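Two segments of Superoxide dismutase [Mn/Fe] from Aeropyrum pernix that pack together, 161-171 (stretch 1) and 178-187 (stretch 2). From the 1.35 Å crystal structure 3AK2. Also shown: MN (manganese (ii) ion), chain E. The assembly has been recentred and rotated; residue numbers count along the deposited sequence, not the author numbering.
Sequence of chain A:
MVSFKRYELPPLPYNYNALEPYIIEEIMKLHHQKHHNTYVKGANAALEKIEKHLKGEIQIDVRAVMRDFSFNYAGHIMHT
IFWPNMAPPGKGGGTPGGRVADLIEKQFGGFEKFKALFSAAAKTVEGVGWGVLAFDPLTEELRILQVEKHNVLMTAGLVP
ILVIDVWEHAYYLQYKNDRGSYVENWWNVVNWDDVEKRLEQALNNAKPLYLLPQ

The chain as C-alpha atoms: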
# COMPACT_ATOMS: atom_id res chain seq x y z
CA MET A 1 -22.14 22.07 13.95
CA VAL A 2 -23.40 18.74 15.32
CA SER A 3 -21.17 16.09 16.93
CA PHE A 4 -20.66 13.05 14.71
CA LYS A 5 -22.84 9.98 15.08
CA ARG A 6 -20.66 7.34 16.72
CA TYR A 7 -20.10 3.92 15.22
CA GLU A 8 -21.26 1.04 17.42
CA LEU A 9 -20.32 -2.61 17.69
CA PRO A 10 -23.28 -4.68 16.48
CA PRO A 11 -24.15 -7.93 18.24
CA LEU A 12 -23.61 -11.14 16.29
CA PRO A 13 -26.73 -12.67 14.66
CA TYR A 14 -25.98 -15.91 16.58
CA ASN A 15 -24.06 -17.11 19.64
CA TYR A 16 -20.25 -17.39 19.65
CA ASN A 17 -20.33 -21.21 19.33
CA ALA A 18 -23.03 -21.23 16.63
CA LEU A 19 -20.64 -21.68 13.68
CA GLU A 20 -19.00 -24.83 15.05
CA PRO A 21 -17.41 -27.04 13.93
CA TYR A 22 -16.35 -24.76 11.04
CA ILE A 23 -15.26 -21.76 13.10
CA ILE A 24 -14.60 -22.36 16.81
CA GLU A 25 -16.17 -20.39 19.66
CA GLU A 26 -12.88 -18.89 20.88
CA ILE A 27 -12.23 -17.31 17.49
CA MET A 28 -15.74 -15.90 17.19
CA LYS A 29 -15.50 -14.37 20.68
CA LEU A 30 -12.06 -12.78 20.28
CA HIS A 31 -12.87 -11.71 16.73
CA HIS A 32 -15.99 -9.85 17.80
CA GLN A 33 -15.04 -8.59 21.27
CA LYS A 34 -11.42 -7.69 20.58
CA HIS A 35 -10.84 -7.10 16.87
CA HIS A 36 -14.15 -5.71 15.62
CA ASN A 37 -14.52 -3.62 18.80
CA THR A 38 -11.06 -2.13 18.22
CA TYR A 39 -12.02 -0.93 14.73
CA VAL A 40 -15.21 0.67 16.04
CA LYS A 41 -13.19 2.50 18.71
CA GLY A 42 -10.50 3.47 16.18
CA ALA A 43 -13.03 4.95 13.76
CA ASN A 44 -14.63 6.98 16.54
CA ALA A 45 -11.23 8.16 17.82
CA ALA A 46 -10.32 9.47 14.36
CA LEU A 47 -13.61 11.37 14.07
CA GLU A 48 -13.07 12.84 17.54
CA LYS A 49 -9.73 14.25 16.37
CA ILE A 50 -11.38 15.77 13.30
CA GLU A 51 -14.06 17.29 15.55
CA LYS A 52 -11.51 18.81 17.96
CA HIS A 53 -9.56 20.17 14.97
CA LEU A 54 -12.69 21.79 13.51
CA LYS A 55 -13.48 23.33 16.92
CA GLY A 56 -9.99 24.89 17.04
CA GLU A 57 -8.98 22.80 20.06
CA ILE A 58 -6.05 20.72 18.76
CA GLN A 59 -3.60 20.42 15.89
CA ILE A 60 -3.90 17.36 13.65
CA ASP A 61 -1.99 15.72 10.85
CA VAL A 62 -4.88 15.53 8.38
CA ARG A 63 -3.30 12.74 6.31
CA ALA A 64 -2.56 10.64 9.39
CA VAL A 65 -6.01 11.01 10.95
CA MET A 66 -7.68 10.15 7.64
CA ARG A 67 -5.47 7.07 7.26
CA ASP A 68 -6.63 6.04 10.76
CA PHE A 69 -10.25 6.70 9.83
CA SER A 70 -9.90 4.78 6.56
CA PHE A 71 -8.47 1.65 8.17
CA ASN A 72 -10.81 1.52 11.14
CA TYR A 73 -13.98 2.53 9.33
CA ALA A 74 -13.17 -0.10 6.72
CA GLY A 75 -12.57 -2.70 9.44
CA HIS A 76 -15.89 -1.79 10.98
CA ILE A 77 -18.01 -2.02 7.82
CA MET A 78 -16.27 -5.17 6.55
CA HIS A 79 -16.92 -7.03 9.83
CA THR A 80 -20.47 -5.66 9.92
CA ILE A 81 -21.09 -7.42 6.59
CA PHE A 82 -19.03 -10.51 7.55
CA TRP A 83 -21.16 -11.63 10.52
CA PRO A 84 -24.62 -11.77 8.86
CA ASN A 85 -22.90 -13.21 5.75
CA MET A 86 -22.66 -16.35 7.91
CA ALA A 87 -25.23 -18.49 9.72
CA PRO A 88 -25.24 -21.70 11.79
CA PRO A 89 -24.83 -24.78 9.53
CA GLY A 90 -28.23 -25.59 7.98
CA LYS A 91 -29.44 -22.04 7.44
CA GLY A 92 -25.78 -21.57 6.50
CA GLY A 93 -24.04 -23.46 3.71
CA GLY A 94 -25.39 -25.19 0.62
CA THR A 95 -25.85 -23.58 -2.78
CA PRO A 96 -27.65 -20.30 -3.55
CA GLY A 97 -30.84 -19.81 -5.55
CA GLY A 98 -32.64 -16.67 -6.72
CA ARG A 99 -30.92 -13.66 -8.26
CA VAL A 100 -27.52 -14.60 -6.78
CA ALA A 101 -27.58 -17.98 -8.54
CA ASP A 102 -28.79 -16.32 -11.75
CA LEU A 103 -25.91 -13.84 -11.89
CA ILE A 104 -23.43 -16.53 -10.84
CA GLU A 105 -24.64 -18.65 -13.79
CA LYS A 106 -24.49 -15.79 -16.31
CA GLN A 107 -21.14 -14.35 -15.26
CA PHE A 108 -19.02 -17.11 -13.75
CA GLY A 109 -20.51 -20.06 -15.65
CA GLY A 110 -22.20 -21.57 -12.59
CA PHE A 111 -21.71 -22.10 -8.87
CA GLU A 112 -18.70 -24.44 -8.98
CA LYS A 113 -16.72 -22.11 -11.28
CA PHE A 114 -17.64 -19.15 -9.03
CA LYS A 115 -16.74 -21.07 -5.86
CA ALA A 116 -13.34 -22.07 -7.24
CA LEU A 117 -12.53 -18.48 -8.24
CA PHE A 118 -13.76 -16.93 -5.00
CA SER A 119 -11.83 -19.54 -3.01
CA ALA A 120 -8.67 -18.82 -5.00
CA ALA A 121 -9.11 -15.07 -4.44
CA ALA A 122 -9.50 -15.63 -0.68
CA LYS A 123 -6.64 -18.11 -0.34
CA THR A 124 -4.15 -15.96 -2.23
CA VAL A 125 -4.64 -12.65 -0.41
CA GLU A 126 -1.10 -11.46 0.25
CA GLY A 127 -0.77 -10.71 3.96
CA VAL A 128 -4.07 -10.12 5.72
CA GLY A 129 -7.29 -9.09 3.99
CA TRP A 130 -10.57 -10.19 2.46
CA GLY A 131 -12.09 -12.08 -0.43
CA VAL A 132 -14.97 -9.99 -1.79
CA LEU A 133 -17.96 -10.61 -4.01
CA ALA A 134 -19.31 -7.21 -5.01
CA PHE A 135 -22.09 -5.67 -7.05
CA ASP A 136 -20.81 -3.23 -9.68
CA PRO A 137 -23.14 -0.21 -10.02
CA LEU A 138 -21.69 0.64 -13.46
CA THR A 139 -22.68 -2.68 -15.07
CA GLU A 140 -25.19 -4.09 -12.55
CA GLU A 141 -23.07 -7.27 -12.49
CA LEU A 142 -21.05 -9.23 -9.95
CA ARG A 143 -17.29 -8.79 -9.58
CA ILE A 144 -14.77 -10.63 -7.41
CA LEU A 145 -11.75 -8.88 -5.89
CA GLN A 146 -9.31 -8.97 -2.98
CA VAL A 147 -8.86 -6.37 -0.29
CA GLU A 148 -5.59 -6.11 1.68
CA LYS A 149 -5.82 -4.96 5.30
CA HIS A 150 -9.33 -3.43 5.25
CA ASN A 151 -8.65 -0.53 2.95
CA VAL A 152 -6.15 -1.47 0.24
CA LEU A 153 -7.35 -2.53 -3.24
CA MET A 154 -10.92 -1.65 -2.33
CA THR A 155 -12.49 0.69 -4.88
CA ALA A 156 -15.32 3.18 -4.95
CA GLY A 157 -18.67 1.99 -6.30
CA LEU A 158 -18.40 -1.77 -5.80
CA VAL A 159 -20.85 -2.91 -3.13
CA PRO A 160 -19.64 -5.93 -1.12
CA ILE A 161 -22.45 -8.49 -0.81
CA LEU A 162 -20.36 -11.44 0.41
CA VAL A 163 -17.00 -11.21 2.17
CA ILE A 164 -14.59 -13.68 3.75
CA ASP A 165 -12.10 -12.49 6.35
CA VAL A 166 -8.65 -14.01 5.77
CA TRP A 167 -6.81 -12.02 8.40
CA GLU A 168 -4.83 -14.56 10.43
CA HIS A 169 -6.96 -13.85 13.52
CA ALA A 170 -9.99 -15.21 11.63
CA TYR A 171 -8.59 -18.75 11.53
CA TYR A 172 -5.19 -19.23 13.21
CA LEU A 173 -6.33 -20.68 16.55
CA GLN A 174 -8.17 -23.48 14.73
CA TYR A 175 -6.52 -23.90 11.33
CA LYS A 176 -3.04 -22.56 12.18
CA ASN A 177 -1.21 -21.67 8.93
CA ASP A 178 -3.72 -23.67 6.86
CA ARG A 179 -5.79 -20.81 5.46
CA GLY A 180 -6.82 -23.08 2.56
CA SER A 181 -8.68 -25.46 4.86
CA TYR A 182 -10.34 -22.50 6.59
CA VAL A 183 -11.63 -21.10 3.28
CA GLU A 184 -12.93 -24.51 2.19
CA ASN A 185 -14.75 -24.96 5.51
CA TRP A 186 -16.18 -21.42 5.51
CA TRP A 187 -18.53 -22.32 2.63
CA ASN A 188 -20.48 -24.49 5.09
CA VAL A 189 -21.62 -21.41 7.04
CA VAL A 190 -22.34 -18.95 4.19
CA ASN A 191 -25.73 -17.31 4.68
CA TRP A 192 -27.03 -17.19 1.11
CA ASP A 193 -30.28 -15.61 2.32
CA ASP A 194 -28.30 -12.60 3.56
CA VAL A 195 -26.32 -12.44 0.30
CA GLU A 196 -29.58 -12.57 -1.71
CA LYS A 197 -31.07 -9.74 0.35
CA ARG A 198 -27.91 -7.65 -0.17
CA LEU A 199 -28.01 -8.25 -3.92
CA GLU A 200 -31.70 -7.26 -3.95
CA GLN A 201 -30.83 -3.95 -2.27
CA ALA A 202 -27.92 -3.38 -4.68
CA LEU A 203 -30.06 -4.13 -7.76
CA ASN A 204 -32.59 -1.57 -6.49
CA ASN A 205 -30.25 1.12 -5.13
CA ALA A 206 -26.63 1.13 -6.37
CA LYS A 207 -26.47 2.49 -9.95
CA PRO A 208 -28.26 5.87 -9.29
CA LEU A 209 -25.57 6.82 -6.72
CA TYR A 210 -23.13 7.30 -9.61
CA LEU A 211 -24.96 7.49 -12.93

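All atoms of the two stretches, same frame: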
# COMPACT_ATOMS: atom_id res chain seq x y z
N ILE A 161 -21.26 -7.74 -1.23
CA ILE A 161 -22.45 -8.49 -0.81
C ILE A 161 -22.10 -9.79 -0.07
O ILE A 161 -22.93 -10.33 0.67
CB ILE A 161 -23.45 -8.75 -1.97
CG1 ILE A 161 -22.85 -9.65 -3.06
CG2 ILE A 161 -23.95 -7.42 -2.54
CD1 ILE A 161 -23.87 -10.17 -4.08
N LEU A 162 -20.88 -10.28 -0.29
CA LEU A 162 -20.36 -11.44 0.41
C LEU A 162 -18.86 -11.28 0.60
O LEU A 162 -18.13 -11.06 -0.36
CB LEU A 162 -20.67 -12.73 -0.36
CG LEU A 162 -20.07 -14.02 0.23
CD1 LEU A 162 -20.60 -14.32 1.63
CD2 LEU A 162 -20.35 -15.20 -0.69
N VAL A 163 -18.42 -11.39 1.85
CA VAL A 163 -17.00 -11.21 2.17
C VAL A 163 -16.51 -12.36 3.04
O VAL A 163 -17.27 -12.91 3.85
CB VAL A 163 -16.71 -9.84 2.88
CG1 VAL A 163 -17.21 -8.66 2.04
CG2 VAL A 163 -17.30 -9.79 4.28
N ILE A 164 -15.25 -12.74 2.85
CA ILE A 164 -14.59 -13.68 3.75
C ILE A 164 -13.34 -13.01 4.32
O ILE A 164 -12.51 -12.48 3.59
CB ILE A 164 -14.25 -15.04 3.09
CG1 ILE A 164 -13.63 -15.99 4.13
CG2 ILE A 164 -13.33 -14.86 1.88
CD1 ILE A 164 -13.22 -17.37 3.60
N ASP A 165 -13.24 -13.04 5.64
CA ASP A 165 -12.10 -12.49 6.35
C ASP A 165 -10.97 -13.51 6.32
O ASP A 165 -11.15 -14.63 6.82
CB ASP A 165 -12.51 -12.20 7.79
CG ASP A 165 -11.48 -11.39 8.56
OD1 ASP A 165 -10.40 -11.06 8.02
OD2 ASP A 165 -11.79 -11.08 9.72
N VAL A 166 -9.84 -13.15 5.72
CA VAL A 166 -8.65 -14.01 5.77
C VAL A 166 -7.48 -13.36 6.52
O VAL A 166 -6.32 -13.74 6.32
CB VAL A 166 -8.22 -14.54 4.37
CG1 VAL A 166 -9.25 -15.54 3.84
CG2 VAL A 166 -8.00 -13.41 3.38
N TRP A 167 -7.79 -12.41 7.39
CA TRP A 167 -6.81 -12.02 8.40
C TRP A 167 -6.48 -13.27 9.21
O TRP A 167 -7.34 -14.14 9.38
CB TRP A 167 -7.37 -10.97 9.34
CG TRP A 167 -7.36 -9.58 8.79
CD1 TRP A 167 -8.02 -9.13 7.67
CD2 TRP A 167 -6.70 -8.44 9.34
NE1 TRP A 167 -7.79 -7.79 7.49
CE2 TRP A 167 -6.99 -7.34 8.51
CE3 TRP A 167 -5.88 -8.25 10.46
CZ2 TRP A 167 -6.48 -6.06 8.75
CZ3 TRP A 167 -5.38 -6.98 10.71
CH2 TRP A 167 -5.69 -5.90 9.86
N GLU A 168 -5.25 -13.36 9.69
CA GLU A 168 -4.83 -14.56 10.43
C GLU A 168 -5.69 -14.79 11.67
O GLU A 168 -6.01 -15.94 11.99
CB GLU A 168 -3.34 -14.50 10.75
CG GLU A 168 -2.48 -14.53 9.48
CD GLU A 168 -0.99 -14.46 9.73
OE1 GLU A 168 -0.55 -13.68 10.60
OE2 GLU A 168 -0.26 -15.19 9.02
N HIS A 169 -6.11 -13.72 12.34
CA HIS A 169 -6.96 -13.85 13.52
C HIS A 169 -8.31 -14.53 13.25
O HIS A 169 -8.97 -14.97 14.18
CB HIS A 169 -7.17 -12.51 14.24
CG HIS A 169 -7.96 -11.50 13.47
ND1 HIS A 169 -7.43 -10.29 13.08
CD2 HIS A 169 -9.25 -11.49 13.04
CE1 HIS A 169 -8.34 -9.58 12.44
NE2 HIS A 169 -9.46 -10.29 12.40
N ALA A 170 -8.72 -14.58 11.99
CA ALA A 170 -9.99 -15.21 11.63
C ALA A 170 -9.92 -16.74 11.66
O ALA A 170 -10.96 -17.40 11.69
CB ALA A 170 -10.48 -14.70 10.27
N TYR A 171 -8.71 -17.30 11.66
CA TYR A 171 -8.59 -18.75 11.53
C TYR A 171 -7.45 -19.41 12.31
O TYR A 171 -7.49 -20.63 12.50
CB TYR A 171 -8.50 -19.15 10.06
CG TYR A 171 -7.32 -18.56 9.31
CD1 TYR A 171 -6.06 -19.17 9.36
CD2 TYR A 171 -7.46 -17.40 8.55
CE1 TYR A 171 -4.97 -18.63 8.67
CE2 TYR A 171 -6.38 -16.86 7.86
CZ TYR A 171 -5.14 -17.47 7.93
OH TYR A 171 -4.08 -16.94 7.24
N ASP A 178 -2.95 -23.08 7.95
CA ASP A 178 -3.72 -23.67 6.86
C ASP A 178 -4.96 -22.85 6.51
O ASP A 178 -6.10 -23.26 6.74
CB ASP A 178 -4.07 -25.13 7.18
CG ASP A 178 -4.56 -25.90 5.97
OD1 ASP A 178 -4.72 -25.32 4.87
OD2 ASP A 178 -4.81 -27.12 6.12
N ARG A 179 -4.72 -21.68 5.92
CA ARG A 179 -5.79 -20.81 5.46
C ARG A 179 -6.68 -21.51 4.43
O ARG A 179 -7.89 -21.28 4.40
CB ARG A 179 -5.21 -19.53 4.86
CG ARG A 179 -6.26 -18.55 4.38
CD ARG A 179 -5.65 -17.52 3.48
NE ARG A 179 -5.10 -16.40 4.25
CZ ARG A 179 -4.45 -15.38 3.70
NH1 ARG A 179 -4.23 -15.35 2.40
NH2 ARG A 179 -4.01 -14.40 4.48
N GLY A 180 -6.08 -22.35 3.60
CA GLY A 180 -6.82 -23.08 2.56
C GLY A 180 -7.96 -23.91 3.12
O GLY A 180 -9.08 -23.89 2.61
N SER A 181 -7.66 -24.65 4.19
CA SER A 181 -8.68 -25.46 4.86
C SER A 181 -9.76 -24.59 5.48
O SER A 181 -10.94 -24.93 5.42
CB SER A 181 -8.04 -26.36 5.93
OG SER A 181 -9.02 -27.13 6.59
N TYR A 182 -9.37 -23.45 6.06
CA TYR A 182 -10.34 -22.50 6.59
C TYR A 182 -11.32 -22.03 5.52
O TYR A 182 -12.53 -22.05 5.75
CB TYR A 182 -9.63 -21.30 7.23
CG TYR A 182 -10.48 -20.07 7.41
CD1 TYR A 182 -11.56 -20.06 8.30
CD2 TYR A 182 -10.19 -18.90 6.71
CE1 TYR A 182 -12.34 -18.91 8.47
CE2 TYR A 182 -10.95 -17.74 6.88
CZ TYR A 182 -12.02 -17.76 7.77
OH TYR A 182 -12.79 -16.63 7.95
N VAL A 183 -10.80 -21.61 4.37
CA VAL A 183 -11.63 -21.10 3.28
C VAL A 183 -12.59 -22.17 2.78
O VAL A 183 -13.77 -21.90 2.56
CB VAL A 183 -10.76 -20.56 2.12
CG1 VAL A 183 -11.60 -20.22 0.89
CG2 VAL A 183 -9.95 -19.34 2.57
N GLU A 184 -12.09 -23.40 2.63
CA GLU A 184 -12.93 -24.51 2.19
C GLU A 184 -14.07 -24.78 3.17
O GLU A 184 -15.22 -25.00 2.76
CB GLU A 184 -12.08 -25.77 1.99
CG GLU A 184 -11.15 -25.72 0.77
CD GLU A 184 -11.90 -25.59 -0.55
OE1 GLU A 184 -12.98 -26.20 -0.70
OE2 GLU A 184 -11.40 -24.88 -1.44
N ASN A 185 -13.76 -24.73 4.46
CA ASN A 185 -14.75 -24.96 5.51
C ASN A 185 -15.77 -23.83 5.66
O ASN A 185 -16.92 -24.07 6.00
CB ASN A 185 -14.06 -25.24 6.84
CG ASN A 185 -13.70 -26.70 7.01
OD1 ASN A 185 -14.56 -27.53 7.29
ND2 ASN A 185 -12.42 -27.02 6.84
N TRP A 186 -15.33 -22.60 5.38
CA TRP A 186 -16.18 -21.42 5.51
C TRP A 186 -17.45 -21.49 4.65
O TRP A 186 -18.50 -20.98 5.04
CB TRP A 186 -15.36 -20.16 5.19
CG TRP A 186 -16.14 -18.89 5.03
CD1 TRP A 186 -16.53 -18.03 6.02
CD2 TRP A 186 -16.58 -18.31 3.79
NE1 TRP A 186 -17.20 -16.96 5.47
CE2 TRP A 186 -17.24 -17.11 4.11
CE3 TRP A 186 -16.48 -18.70 2.45
CZ2 TRP A 186 -17.80 -16.28 3.13
CZ3 TRP A 186 -17.03 -17.88 1.48
CH2 TRP A 186 -17.69 -16.68 1.83
N TRP A 187 -17.36 -22.16 3.50
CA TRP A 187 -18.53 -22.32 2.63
C TRP A 187 -19.72 -22.96 3.34
O TRP A 187 -20.87 -22.70 3.00
CB TRP A 187 -18.17 -23.12 1.38
CG TRP A 187 -17.24 -22.38 0.48
CD1 TRP A 187 -15.90 -22.57 0.36
CD2 TRP A 187 -17.59 -21.31 -0.40
NE1 TRP A 187 -15.38 -21.68 -0.56
CE2 TRP A 187 -16.39 -20.90 -1.04
CE3 TRP A 187 -18.79 -20.66 -0.72
CZ2 TRP A 187 -16.37 -19.86 -1.98
CZ3 TRP A 187 -18.76 -19.63 -1.65
CH2 TRP A 187 -17.55 -19.25 -2.27
MN MN E . -11.24 -9.79 11.19
O HOH W 1 -18.82 -14.39 5.69
O HOH W 2 -10.14 -8.70 9.75
O HOH W 3 -13.43 -16.58 10.84

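A metal-bearing strand and loop are packed here against one face of a helix, an apolar and aromatic contact pinned by a few directed polar bonds, and it illustrates how large aromatic side chains can fill a core while still serving buried backbone carbonyls. Along the strand Ile 164 points toward the helix, whereas its neighbour Val 163 points away and Asp 165 sideways. Ile 164, fully extended (t, t), lies over one face of the Trp 186 ring, with CD1 3.5 Å from Trp 186 CD2, and also reaches Val 183, CD1 to CG2 4.0 Å. Leu 162 meets the edge of the same indole.

Tyr 182 combines both roles. Tyr 171 CB sits over its ring face, 3.4 Å from Tyr 182 CG, while Tyr 182 OH donates to Asp 165 O at 2.8 Å, satisfying a buried carbonyl. The two tyrosine rings are nearly parallel but slid apart. Arg 179 CA covers one face of the Tyr 171 ring, and Arg 179 NE donates to Tyr 171 OH at 3.2 Å; Val 166 CB lies over the guanidinium.

Water 1 links Val 163 O to Trp 186 NE1, and water 3 bridges Ala 170 O and Tyr 182 OH. Asp 165 OD2 and His 169 NE2 bind manganese at 2.0 and 2.2 Å, so the packing adjoins the dismutase metal site.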